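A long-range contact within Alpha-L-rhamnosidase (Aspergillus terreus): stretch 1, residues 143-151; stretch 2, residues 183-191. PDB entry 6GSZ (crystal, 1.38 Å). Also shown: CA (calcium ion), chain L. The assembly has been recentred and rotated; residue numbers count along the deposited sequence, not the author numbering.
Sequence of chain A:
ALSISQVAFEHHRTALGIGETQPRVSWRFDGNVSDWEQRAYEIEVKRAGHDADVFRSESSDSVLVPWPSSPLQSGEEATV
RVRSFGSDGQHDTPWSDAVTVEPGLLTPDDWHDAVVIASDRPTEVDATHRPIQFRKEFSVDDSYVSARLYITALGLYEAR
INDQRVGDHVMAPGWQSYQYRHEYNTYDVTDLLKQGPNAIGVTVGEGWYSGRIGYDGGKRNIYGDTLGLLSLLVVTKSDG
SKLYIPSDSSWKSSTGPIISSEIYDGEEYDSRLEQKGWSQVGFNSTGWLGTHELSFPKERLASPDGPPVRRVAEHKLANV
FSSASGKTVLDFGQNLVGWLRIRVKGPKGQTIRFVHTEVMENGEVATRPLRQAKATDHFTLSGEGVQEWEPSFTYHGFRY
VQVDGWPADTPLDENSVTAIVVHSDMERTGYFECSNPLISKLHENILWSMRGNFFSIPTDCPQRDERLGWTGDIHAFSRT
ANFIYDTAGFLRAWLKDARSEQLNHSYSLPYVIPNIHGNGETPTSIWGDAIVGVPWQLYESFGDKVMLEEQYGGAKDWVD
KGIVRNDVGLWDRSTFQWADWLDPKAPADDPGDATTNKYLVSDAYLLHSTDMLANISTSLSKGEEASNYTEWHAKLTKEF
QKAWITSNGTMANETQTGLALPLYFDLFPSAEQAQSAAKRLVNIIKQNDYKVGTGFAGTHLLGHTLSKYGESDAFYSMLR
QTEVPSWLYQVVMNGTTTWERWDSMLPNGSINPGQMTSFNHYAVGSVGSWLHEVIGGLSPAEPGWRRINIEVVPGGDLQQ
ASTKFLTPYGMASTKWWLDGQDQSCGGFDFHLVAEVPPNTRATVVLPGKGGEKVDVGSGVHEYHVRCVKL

Stretch 1 (143-151) SYVSARLYI
Stretch 2, residues 183-191: EYNTYDVTD

Two antiparallel strands, one running through Arg148 to Ile151 and the other from Asn185 to Asp188, lie side by side with axes 4.7 Å apart at closest and N-to-C directions 158° apart. The register pairs Arg148 with Asp188, Leu149 with Tyr187, Tyr150 with Thr186 and Ile151 with Asn185. All eight are extended, phi from -155° to -88° and psi from 104° to 153°.

Leu149 and Tyr187 form a hydrogen-bonded pair: Leu149 N donates to Tyr187 O at 3.0 Å and Tyr187 N to Leu149 O at 2.9 Å. Ile151 and Asn185 repeat the pattern, Ile151 N to Asn185 O at 3.0 Å and Asn185 N to Ile151 O at 2.9 Å. The alternate pairs draw closer, with Arg148 CA 4.9 Å from Asp188 CA and Tyr150 CA 4.7 Å from Thr186 CA.

Val189 N still donates to Ala147 O at 3.1 Å, but Val189 (-106/18) and Thr190 (-48/-47) leave the extended conformation, and a side chain replaces the next backbone acceptor. Thr190, chi1 m, receives Ala147 N on OG1 at 2.9 Å. The same OG1 donates to Asp188 OD1 at 2.7 Å, as does Thr190 N at 3.0 Å. Asp188, chi1 t and chi2 -3°, thus fastens the turn.

Arg148 and Asp188 share a sheet face. Arg148 folds back with chi1 m, chi2 m, chi3 t and chi4 -97°, so that NH1 forms a salt bridge with Asp188 OD1 at 3.2 Å and a hydrogen bond with Ala147 O at 3.1 Å. Water 2 accepts from Arg148 NH1 and donates to Asp188 OD2, both at 2.9 Å. Asp188 OD2 also binds the calcium ion at 2.3 Å, so one carboxylate serves turn, arginine and metal.

On that face Tyr150 (chi1 m, chi2 -80°) sets its ring edge beside Thr186 (chi1 m), CD1 to OG1 at 3.3 Å. Tyr184, chi1 p and chi2 -84°, brings CE2 within 4.1 Å of Tyr150 CD1.

Leu149, Ile151, Asn185 and Tyr187 occupy the other face. Tyr187, chi1 m and chi2 -82°, reaches Ile151 (t,t) diagonally, CE2 to CG2 at 3.6 Å. Leu149 (t,p) packs CB against Val189 CG1 at 3.9 Å, and Val189, chi1 m, also places CG2 3.9 Å from Ala147 CB.

Beyond the corner at Val145, Tyr144 (chi1 p, chi2 -84°) presents its ring edge to Thr190, CE2 to O at 3.7 Å. Water 1 links Tyr144 OH at 2.8 Å to Thr190 O at 2.7 Å.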

# COMPACT_ATOMS: atom_id res chain seq x y z
N SER A 143 -8.96 -13.10 -40.22
CA SER A 143 -9.81 -12.24 -39.40
C SER A 143 -9.74 -12.71 -37.94
O SER A 143 -9.67 -13.92 -37.66
CB SER A 143 -11.21 -12.20 -39.91
OG SER A 143 -11.75 -13.50 -39.85
N TYR A 144 -9.74 -11.74 -37.02
CA TYR A 144 -9.61 -12.05 -35.60
C TYR A 144 -10.65 -11.27 -34.79
O TYR A 144 -11.16 -10.24 -35.24
CB TYR A 144 -8.19 -11.74 -35.08
CG TYR A 144 -7.76 -10.30 -35.24
CD1 TYR A 144 -7.25 -9.87 -36.44
CD2 TYR A 144 -7.83 -9.38 -34.20
CE1 TYR A 144 -6.87 -8.56 -36.64
CE2 TYR A 144 -7.44 -8.05 -34.38
CZ TYR A 144 -6.97 -7.65 -35.62
OH TYR A 144 -6.56 -6.38 -35.90
N VAL A 145 -10.91 -11.75 -33.58
CA VAL A 145 -11.95 -11.19 -32.73
C VAL A 145 -11.40 -10.65 -31.40
O VAL A 145 -12.03 -9.75 -30.81
CB VAL A 145 -13.09 -12.19 -32.48
CG1 VAL A 145 -13.81 -12.53 -33.79
CG2 VAL A 145 -12.63 -13.44 -31.74
N SER A 146 -10.28 -11.18 -30.92
CA SER A 146 -9.71 -10.73 -29.63
C SER A 146 -8.24 -11.09 -29.58
O SER A 146 -7.80 -11.99 -30.29
CB SER A 146 -10.49 -11.27 -28.43
OG SER A 146 -10.36 -12.68 -28.36
N ALA A 147 -7.50 -10.38 -28.71
CA ALA A 147 -6.11 -10.71 -28.53
C ALA A 147 -5.68 -10.34 -27.11
O ALA A 147 -6.18 -9.37 -26.53
CB ALA A 147 -5.24 -10.04 -29.59
N ARG A 148 -4.72 -11.12 -26.61
CA ARG A 148 -4.16 -10.92 -25.29
C ARG A 148 -2.63 -10.91 -25.33
O ARG A 148 -2.04 -11.64 -26.10
CB ARG A 148 -4.58 -12.04 -24.33
CG ARG A 148 -6.08 -12.17 -24.12
CD ARG A 148 -6.67 -10.99 -23.35
NE ARG A 148 -8.09 -11.13 -23.15
CZ ARG A 148 -9.05 -10.58 -23.92
NH1 ARG A 148 -8.76 -9.76 -24.92
NH2 ARG A 148 -10.32 -10.81 -23.61
N LEU A 149 -2.03 -10.07 -24.49
CA LEU A 149 -0.59 -10.12 -24.23
C LEU A 149 -0.40 -10.50 -22.77
O LEU A 149 -0.97 -9.83 -21.88
CB LEU A 149 0.09 -8.77 -24.50
CG LEU A 149 1.60 -8.79 -24.28
CD1 LEU A 149 2.30 -9.68 -25.31
CD2 LEU A 149 2.15 -7.39 -24.35
N TYR A 150 0.38 -11.55 -22.54
CA TYR A 150 0.77 -12.01 -21.23
C TYR A 150 2.26 -11.76 -21.09
O TYR A 150 3.03 -12.14 -22.00
CB TYR A 150 0.48 -13.50 -21.11
CG TYR A 150 -0.95 -13.85 -21.37
CD1 TYR A 150 -1.91 -13.67 -20.39
CD2 TYR A 150 -1.38 -14.38 -22.58
CE1 TYR A 150 -3.23 -14.03 -20.61
CE2 TYR A 150 -2.70 -14.75 -22.78
CZ TYR A 150 -3.64 -14.57 -21.79
OH TYR A 150 -4.94 -14.97 -22.05
N ILE A 151 2.71 -11.03 -20.06
CA ILE A 151 4.07 -10.53 -20.09
C ILE A 151 4.60 -10.28 -18.70
O ILE A 151 3.87 -9.81 -17.80
CB ILE A 151 4.11 -9.25 -20.96
CG1 ILE A 151 5.52 -8.67 -21.05
CG2 ILE A 151 3.09 -8.22 -20.51
CD1 ILE A 151 5.72 -7.69 -22.20
N GLU A 183 5.08 -12.02 -10.47
CA GLU A 183 3.80 -11.64 -11.11
C GLU A 183 4.00 -11.43 -12.60
O GLU A 183 5.10 -10.99 -13.05
CB GLU A 183 3.16 -10.38 -10.52
CG GLU A 183 2.51 -10.65 -9.17
CD GLU A 183 1.95 -9.44 -8.48
OE1 GLU A 183 1.72 -8.40 -9.14
OE2 GLU A 183 1.66 -9.54 -7.25
N TYR A 184 2.98 -11.78 -13.39
CA TYR A 184 2.93 -11.44 -14.80
C TYR A 184 1.61 -10.73 -15.06
O TYR A 184 0.62 -10.89 -14.29
CB TYR A 184 3.05 -12.65 -15.75
CG TYR A 184 1.81 -13.51 -15.73
CD1 TYR A 184 1.61 -14.48 -14.77
CD2 TYR A 184 0.86 -13.35 -16.71
CE1 TYR A 184 0.41 -15.18 -14.72
CE2 TYR A 184 -0.33 -14.06 -16.68
CZ TYR A 184 -0.54 -14.99 -15.69
OH TYR A 184 -1.73 -15.67 -15.70
N ASN A 185 1.55 -9.91 -16.08
CA ASN A 185 0.42 -9.07 -16.41
C ASN A 185 -0.29 -9.53 -17.67
O ASN A 185 0.33 -10.10 -18.56
CB ASN A 185 0.78 -7.59 -16.46
CG ASN A 185 1.51 -7.17 -15.21
OD1 ASN A 185 2.66 -6.68 -15.26
ND2 ASN A 185 0.89 -7.40 -14.06
N THR A 186 -1.58 -9.23 -17.75
CA THR A 186 -2.42 -9.56 -18.87
C THR A 186 -3.06 -8.29 -19.43
O THR A 186 -3.64 -7.47 -18.66
CB THR A 186 -3.53 -10.54 -18.45
OG1 THR A 186 -2.93 -11.72 -17.90
CG2 THR A 186 -4.38 -10.92 -19.65
N TYR A 187 -3.00 -8.12 -20.76
CA TYR A 187 -3.57 -6.95 -21.41
C TYR A 187 -4.45 -7.39 -22.58
O TYR A 187 -4.11 -8.32 -23.33
CB TYR A 187 -2.46 -6.06 -21.96
CG TYR A 187 -1.50 -5.57 -20.90
CD1 TYR A 187 -1.81 -4.47 -20.10
CD2 TYR A 187 -0.28 -6.20 -20.68
CE1 TYR A 187 -0.94 -4.02 -19.11
CE2 TYR A 187 0.61 -5.72 -19.74
CZ TYR A 187 0.32 -4.61 -18.96
OH TYR A 187 1.21 -4.12 -18.05
N ASP A 188 -5.54 -6.65 -22.78
CA ASP A 188 -6.37 -6.81 -23.96
C ASP A 188 -5.80 -5.92 -25.07
O ASP A 188 -5.89 -4.69 -25.01
CB ASP A 188 -7.81 -6.47 -23.65
CG ASP A 188 -8.74 -6.51 -24.85
OD1 ASP A 188 -8.24 -6.75 -25.97
OD2 ASP A 188 -9.97 -6.29 -24.64
N VAL A 189 -5.13 -6.55 -26.03
CA VAL A 189 -4.44 -5.82 -27.10
C VAL A 189 -5.19 -5.93 -28.43
O VAL A 189 -4.64 -5.62 -29.49
CB VAL A 189 -2.97 -6.25 -27.23
CG1 VAL A 189 -2.23 -6.00 -25.94
CG2 VAL A 189 -2.82 -7.68 -27.67
N THR A 190 -6.46 -6.31 -28.40
CA THR A 190 -7.30 -6.48 -29.59
C THR A 190 -7.17 -5.26 -30.52
O THR A 190 -7.01 -5.45 -31.74
CB THR A 190 -8.77 -6.65 -29.20
OG1 THR A 190 -8.83 -7.79 -28.34
CG2 THR A 190 -9.67 -6.88 -30.39
N ASP A 191 -7.27 -4.05 -29.97
CA ASP A 191 -7.40 -2.84 -30.77
C ASP A 191 -6.03 -2.30 -31.20
O ASP A 191 -5.98 -1.34 -31.99
CB ASP A 191 -8.22 -1.81 -30.01
CG ASP A 191 -9.70 -2.14 -29.89
OD1 ASP A 191 -10.21 -3.06 -30.64
OD2 ASP A 191 -10.36 -1.47 -29.07
CA CA L . -11.45 -4.83 -23.60
O HOH W 1 -7.26 -4.30 -34.18
O HOH W 2 -11.13 -8.56 -25.99
O HOH W 3 -10.80 -4.29 -26.19
O HOH W 4 -13.41 -5.58 -25.22
O HOH W 5 -12.38 -6.95 -23.04
O HOH W 6 -9.44 -2.93 -23.89